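PDB 2XZI: extracellular sialidase/neuraminidase, putative from Aspergillus fumigatus, which acts as a Kdnase, a secreted glycosidase of the sialidase family that hydrolyses glycosidic bonds of terminal deaminoneuraminic acid (Kdn). Local coordinates for residues L52-G57 and I115-S120; R92-S97 and N163-P168. All blocks are in the same frame, centred on the assembly; numbering follows the deposited sequence.

Contact 1 (L52-G57 and I115-S120)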
loop_
_atom_site.group_PDB
_atom_site.type_symbol
_atom_site.label_atom_id
_atom_site.label_comp_id
_atom_site.label_asym_id
_atom_site.label_seq_id
_atom_site.Cartn_x
_atom_site.Cartn_y
_atom_site.Cartn_z
ATOM N N LEU A 52 2.098 -5.704 10.796
ATOM C CA LEU A 52 3.114 -4.693 10.497
ATOM C C LEU A 52 2.514 -3.642 9.582
ATOM O O LEU A 52 2.038 -3.969 8.496
ATOM C CB LEU A 52 4.314 -5.328 9.804
ATOM C CG LEU A 52 4.945 -6.549 10.460
ATOM C CD1 LEU A 52 6.139 -7.061 9.643
ATOM C CD2 LEU A 52 5.382 -6.238 11.883
ATOM N N ALA A 53 2.511 -2.389 10.047
ATOM C CA ALA A 53 2.011 -1.252 9.274
ATOM C C ALA A 53 3.156 -0.313 8.918
ATOM O O ALA A 53 3.888 0.144 9.809
ATOM C CB ALA A 53 0.945 -0.523 10.087
ATOM N N PHE A 54 3.296 -0.013 7.629
ATOM C CA PHE A 54 4.358 0.827 7.099
ATOM C C PHE A 54 3.788 2.096 6.509
ATOM O O PHE A 54 2.628 2.132 6.079
ATOM C CB PHE A 54 5.112 0.108 5.988
ATOM C CG PHE A 54 5.653 -1.230 6.380
ATOM C CD1 PHE A 54 4.883 -2.379 6.215
ATOM C CD2 PHE A 54 6.935 -1.359 6.875
ATOM C CE1 PHE A 54 5.388 -3.640 6.583
ATOM C CE2 PHE A 54 7.439 -2.621 7.245
ATOM C CZ PHE A 54 6.670 -3.751 7.075
ATOM N N ALA A 55 4.607 3.141 6.488
ATOM C CA ALA A 55 4.221 4.383 5.833
ATOM C C ALA A 55 5.463 5.196 5.484
ATOM O O ALA A 55 6.578 4.924 5.986
ATOM C CB ALA A 55 3.308 5.194 6.745
ATOM N N GLU A 56 5.263 6.186 4.619
ATOM C CA GLU A 56 6.237 7.231 4.419
ATOM C C GLU A 56 6.055 8.313 5.461
ATOM O O GLU A 56 4.984 8.915 5.581
ATOM C CB GLU A 56 6.054 7.837 3.028
ATOM C CG GLU A 56 6.575 6.956 1.909
ATOM C CD GLU A 56 6.408 7.586 0.546
ATOM O OE1 GLU A 56 6.367 8.839 0.447
ATOM O OE2 GLU A 56 6.341 6.821 -0.438
ATOM N N GLY A 57 7.114 8.541 6.231
ATOM C CA GLY A 57 7.161 9.644 7.194
ATOM C C GLY A 57 7.728 10.829 6.433
ATOM O O GLY A 57 8.924 10.910 6.139
ATOM N N ILE A 115 9.869 -11.346 6.252
ATOM C CA ILE A 115 9.089 -10.275 5.648
ATOM C C ILE A 115 9.991 -9.457 4.732
ATOM O O ILE A 115 10.923 -8.798 5.181
ATOM C CB ILE A 115 8.387 -9.357 6.670
ATOM C CG1 ILE A 115 7.552 -10.173 7.672
ATOM C CG2 ILE A 115 7.509 -8.351 5.912
ATOM C CD1 ILE A 115 8.279 -10.423 9.006
ATOM N N TYR A 116 9.712 -9.527 3.436
ATOM C CA TYR A 116 10.399 -8.740 2.462
ATOM C C TYR A 116 9.714 -7.393 2.326
ATOM O O TYR A 116 8.490 -7.312 2.328
ATOM C CB TYR A 116 10.364 -9.449 1.120
ATOM C CG TYR A 116 11.303 -10.618 0.928
ATOM C CD1 TYR A 116 12.687 -10.426 0.905
ATOM C CD2 TYR A 116 10.798 -11.889 0.685
ATOM C CE1 TYR A 116 13.549 -11.502 0.674
ATOM C CE2 TYR A 116 11.646 -12.959 0.456
ATOM C CZ TYR A 116 13.011 -12.743 0.454
ATOM O OH TYR A 116 13.873 -13.794 0.189
ATOM N N LEU A 117 10.510 -6.333 2.205
ATOM C CA LEU A 117 9.968 -5.006 1.954
ATOM C C LEU A 117 10.716 -4.367 0.782
ATOM O O LEU A 117 11.886 -3.986 0.892
ATOM C CB LEU A 117 10.006 -4.137 3.221
ATOM C CG LEU A 117 9.543 -2.688 3.084
ATOM C CD1 LEU A 117 8.050 -2.623 2.986
ATOM C CD2 LEU A 117 9.994 -1.934 4.311
ATOM N N PHE A 118 10.033 -4.287 -0.352
ATOM C CA PHE A 118 10.552 -3.519 -1.477
ATOM C C PHE A 118 10.231 -2.043 -1.296
ATOM O O PHE A 118 9.190 -1.696 -0.755
ATOM C CB PHE A 118 9.952 -4.027 -2.795
ATOM C CG PHE A 118 10.477 -5.374 -3.233
ATOM C CD1 PHE A 118 9.880 -6.566 -2.791
ATOM C CD2 PHE A 118 11.589 -5.449 -4.085
ATOM C CE1 PHE A 118 10.396 -7.819 -3.190
ATOM C CE2 PHE A 118 12.103 -6.701 -4.484
ATOM C CZ PHE A 118 11.491 -7.876 -4.034
ATOM N N LEU A 119 11.145 -1.183 -1.745
ATOM C CA LEU A 119 11.029 0.264 -1.553
ATOM C C LEU A 119 11.587 0.974 -2.767
ATOM O O LEU A 119 12.443 0.418 -3.448
ATOM C CB LEU A 119 11.876 0.741 -0.357
ATOM C CG LEU A 119 11.657 0.139 1.012
ATOM C CD1 LEU A 119 12.787 0.519 1.971
ATOM C CD2 LEU A 119 10.332 0.613 1.557
ATOM N N SER A 120 11.124 2.198 -3.004
ATOM C CA SER A 120 11.715 3.103 -3.976
ATOM C C SER A 120 12.542 4.168 -3.244
ATOM O O SER A 120 12.265 4.498 -2.076
ATOM C CB SER A 120 10.607 3.776 -4.793
ATOM O OG SER A 120 9.861 2.831 -5.562
#
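CD1 of Leu117 sits over one face of the Phe54 ring, 4.2 Å from the ring centroid and only 8° off the ring normal, a CH-pi contact made almost exactly over the centre. The other methyl, CD2, on the same side of the ring, overhangs the rim and lies 4.0 Å from CE2 of Phe54, so both branches of the leucine are used. Leu117 can do this because its CG is anti to the backbone N (chi1 176°), while Phe54 slides past it in the opposite direction. Two residues back on each strand the approach is different: Leu52 and Ile115 meet tip to tip, with Leu52 CD1 3.9 Å from Ile115 CG1 and 4.0 Å from Ile115 CD1. The ethyl arm of Ile115 is turned well away from a staggered setting (chi2 98°).

Both strands are the second of a four-stranded antiparallel sheet, and the contact is the face-to-face packing of two successive blades in the sialidase beta-propeller. The backbones run in roughly the same direction, with the CA atoms of Phe54 and Leu117 9.6 Å apart, so side chains alone fill the interface.

Around this layer, Pro105 and Pro107 of strand 101-109 also touch Phe54, and Thr156 of strand 152-158 touches Leu117. The strand carrying Phe54 is held by backbone hydrogen bonds to Ala42 and Val44 on one neighbour and Val71 and Lys73 on the other. Further along, Glu56 forms a salt bridge with Arg58, which lines one of the bound Kdn sites, and accepts a hydrogen bond from Asn104 N of the next blade.

Contact 2 (R92-S97 and N163-P168); sequences REVVGS and NTWSKP. With NA (sodium ion), chain E.
Arg92 NH1 donates to Asn163 OD1 across 2.6 Å, a nearly straight bond (164°) made at the guanidinium edge. The amide does not lie flat with the guanidinium: the two planes are 57° apart. Water 1 closes the grip, accepting from Arg92 NH2 at 2.8 Å and donating to Asn163 OD1, which therefore takes two bonds. Arg92 reaches this far because its chain is extended from CG to NE.

The apolar contacts follow. Val94 sets both methyls on one face of the Trp165 indole, with CG2 over the five-membered ring, 4.0 Å from its centroid in a CH-pi contact, and CG1 4.0 Å from Trp165 CG. Next, Val95 CB packs 3.9 Å from Pro168 CG. Both valines face Leu70 in a classic beta bulge.

In 92-97, Gly96 O binds the sodium ion at 2.3 Å, alongside waters 2 and 3, Asp67, Asn69 and Gly98.

Within 163-168, Thr164 OG1 hydrogen-bonds to Asp160 OD2 and Thr164 O to Ser158 OG. With Gly162 and Trp165, these residues spell the Ser-X-Asp-X-Gly-X-Thr-Trp Asp box, the sialidase hairpin motif between the third and fourth strands of a propeller blade.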
loop_
_atom_site.group_PDB
_atom_site.type_symbol
_atom_site.label_atom_id
_atom_site.label_comp_id
_atom_site.label_asym_id
_atom_site.label_seq_id
_atom_site.Cartn_x
_atom_site.Cartn_y
_atom_site.Cartn_z
ATOM N N ARG A 92 8.483 3.279 14.760
ATOM C CA ARG A 92 9.872 2.884 14.497
ATOM C C ARG A 92 10.232 3.213 13.045
ATOM O O ARG A 92 9.370 3.653 12.273
ATOM C CB ARG A 92 10.050 1.386 14.729
ATOM C CG ARG A 92 9.777 0.910 16.142
ATOM C CD ARG A 92 9.992 -0.579 16.188
ATOM N NE ARG A 92 9.736 -1.137 17.503
ATOM C CZ ARG A 92 10.042 -2.383 17.845
ATOM N NH1 ARG A 92 10.614 -3.184 16.966
ATOM N NH2 ARG A 92 9.789 -2.823 19.068
ATOM N N GLU A 93 11.498 3.016 12.691
ATOM C CA GLU A 93 12.007 3.369 11.371
ATOM C C GLU A 93 12.639 2.144 10.727
ATOM O O GLU A 93 13.406 1.412 11.368
ATOM C CB GLU A 93 13.037 4.497 11.497
ATOM C CG GLU A 93 13.570 5.027 10.177
ATOM C CD GLU A 93 14.456 6.227 10.366
ATOM O OE1 GLU A 93 15.605 6.050 10.818
ATOM O OE2 GLU A 93 13.986 7.339 10.068
ATOM N N VAL A 94 12.286 1.900 9.466
ATOM C CA VAL A 94 12.954 0.869 8.689
ATOM C C VAL A 94 14.259 1.463 8.152
ATOM O O VAL A 94 15.318 0.878 8.346
ATOM C CB VAL A 94 12.074 0.371 7.524
ATOM C CG1 VAL A 94 12.878 -0.590 6.651
ATOM C CG2 VAL A 94 10.831 -0.326 8.040
ATOM N N VAL A 95 14.155 2.621 7.491
ATOM C CA VAL A 95 15.309 3.300 6.894
ATOM C C VAL A 95 15.020 4.789 6.778
ATOM O O VAL A 95 13.905 5.179 6.435
ATOM C CB VAL A 95 15.680 2.693 5.505
ATOM C CG1 VAL A 95 14.496 2.752 4.518
ATOM C CG2 VAL A 95 16.923 3.370 4.922
ATOM N N GLY A 96 16.016 5.618 7.075
ATOM C CA GLY A 96 15.849 7.075 7.037
ATOM C C GLY A 96 17.122 7.813 6.660
ATOM O O GLY A 96 17.190 9.044 6.737
ATOM N N SER A 97 18.134 7.065 6.236
ATOM C CA SER A 97 19.452 7.636 5.938
ATOM C C SER A 97 19.428 8.741 4.876
ATOM O O SER A 97 18.804 8.589 3.831
ATOM C CB SER A 97 20.420 6.522 5.530
ATOM O OG SER A 97 19.897 5.737 4.467
ATOM N N ASN A 163 10.749 -6.941 13.958
ATOM C CA ASN A 163 11.449 -6.210 15.023
ATOM C C ASN A 163 12.662 -5.411 14.516
ATOM O O ASN A 163 12.898 -4.266 14.930
ATOM C CB ASN A 163 11.855 -7.158 16.155
ATOM C CG ASN A 163 12.252 -6.416 17.410
ATOM O OD1 ASN A 163 11.596 -5.458 17.804
ATOM N ND2 ASN A 163 13.335 -6.861 18.049
ATOM N N THR A 164 13.418 -6.015 13.604
ATOM C CA THR A 164 14.542 -5.336 12.986
ATOM C C THR A 164 14.588 -5.642 11.495
ATOM O O THR A 164 14.034 -6.646 11.026
ATOM C CB THR A 164 15.893 -5.743 13.608
ATOM O OG1 THR A 164 16.124 -7.126 13.348
ATOM C CG2 THR A 164 15.931 -5.490 15.128
ATOM N N TRP A 165 15.273 -4.757 10.787
ATOM C CA TRP A 165 15.350 -4.743 9.326
ATOM C C TRP A 165 16.794 -4.646 8.857
ATOM O O TRP A 165 17.594 -3.912 9.430
ATOM C CB TRP A 165 14.555 -3.533 8.796
ATOM C CG TRP A 165 13.118 -3.701 9.105
ATOM C CD1 TRP A 165 12.460 -3.275 10.238
ATOM C CD2 TRP A 165 12.165 -4.429 8.336
ATOM N NE1 TRP A 165 11.149 -3.669 10.195
ATOM C CE2 TRP A 165 10.939 -4.381 9.037
ATOM C CE3 TRP A 165 12.219 -5.108 7.111
ATOM C CZ2 TRP A 165 9.768 -5.007 8.560
ATOM C CZ3 TRP A 165 11.062 -5.727 6.628
ATOM C CH2 TRP A 165 9.852 -5.673 7.360
ATOM N N SER A 166 17.114 -5.377 7.798
ATOM C CA SER A 166 18.436 -5.303 7.206
ATOM C C SER A 166 18.664 -3.944 6.518
ATOM O O SER A 166 17.712 -3.269 6.117
ATOM C CB SER A 166 18.609 -6.449 6.225
ATOM O OG SER A 166 17.688 -6.331 5.157
ATOM N N LYS A 167 19.923 -3.533 6.391
ATOM C CA LYS A 167 20.229 -2.342 5.596
ATOM C C LYS A 167 19.732 -2.601 4.172
ATOM O O LYS A 167 20.068 -3.631 3.589
ATOM C CB LYS A 167 21.728 -2.054 5.561
ATOM C CG LYS A 167 22.058 -0.789 4.779
ATOM C CD LYS A 167 23.455 -0.278 5.105
ATOM C CE LYS A 167 24.081 0.393 3.898
ATOM N NZ LYS A 167 24.604 -0.606 2.930
ATOM N N PRO A 168 18.912 -1.680 3.630
ATOM C CA PRO A 168 18.364 -1.967 2.298
ATOM C C PRO A 168 19.439 -2.166 1.236
ATOM O O PRO A 168 20.430 -1.426 1.214
ATOM C CB PRO A 168 17.517 -0.732 1.994
ATOM C CG PRO A 168 17.140 -0.188 3.353
ATOM C CD PRO A 168 18.377 -0.420 4.185
HETATM NA NA NA E . 15.985 10.901 5.981
HETATM O O HOH W 1 10.522 -5.121 20.485
HETATM O O HOH W 2 15.281 10.080 3.990
HETATM O O HOH W 3 15.550 12.114 8.098
#

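In the fold
Contacts 1 and 2 are two levels of the same seam between successive blades, with centres about 9 Å apart. Contact 1 lies deep, about 8 Å from the centre of the chain, and contact 2 near the surface, about 18 Å out. Trp165 joins them: its CZ2 comes 3.6 Å from Phe54 CE2, and its CZ3 is 3.4 Å from Ile115 O. A second join pairs Leu119 CD1 with Val95 CG1 at 3.8 Å. A bound deaminoneuraminic acid is about 14 Å from the Phe54 side chain, and strand 52-57 runs on to Arg58, a residue of one of the two Kdn sites, whereas contact 2 carries the sodium site at its outer end.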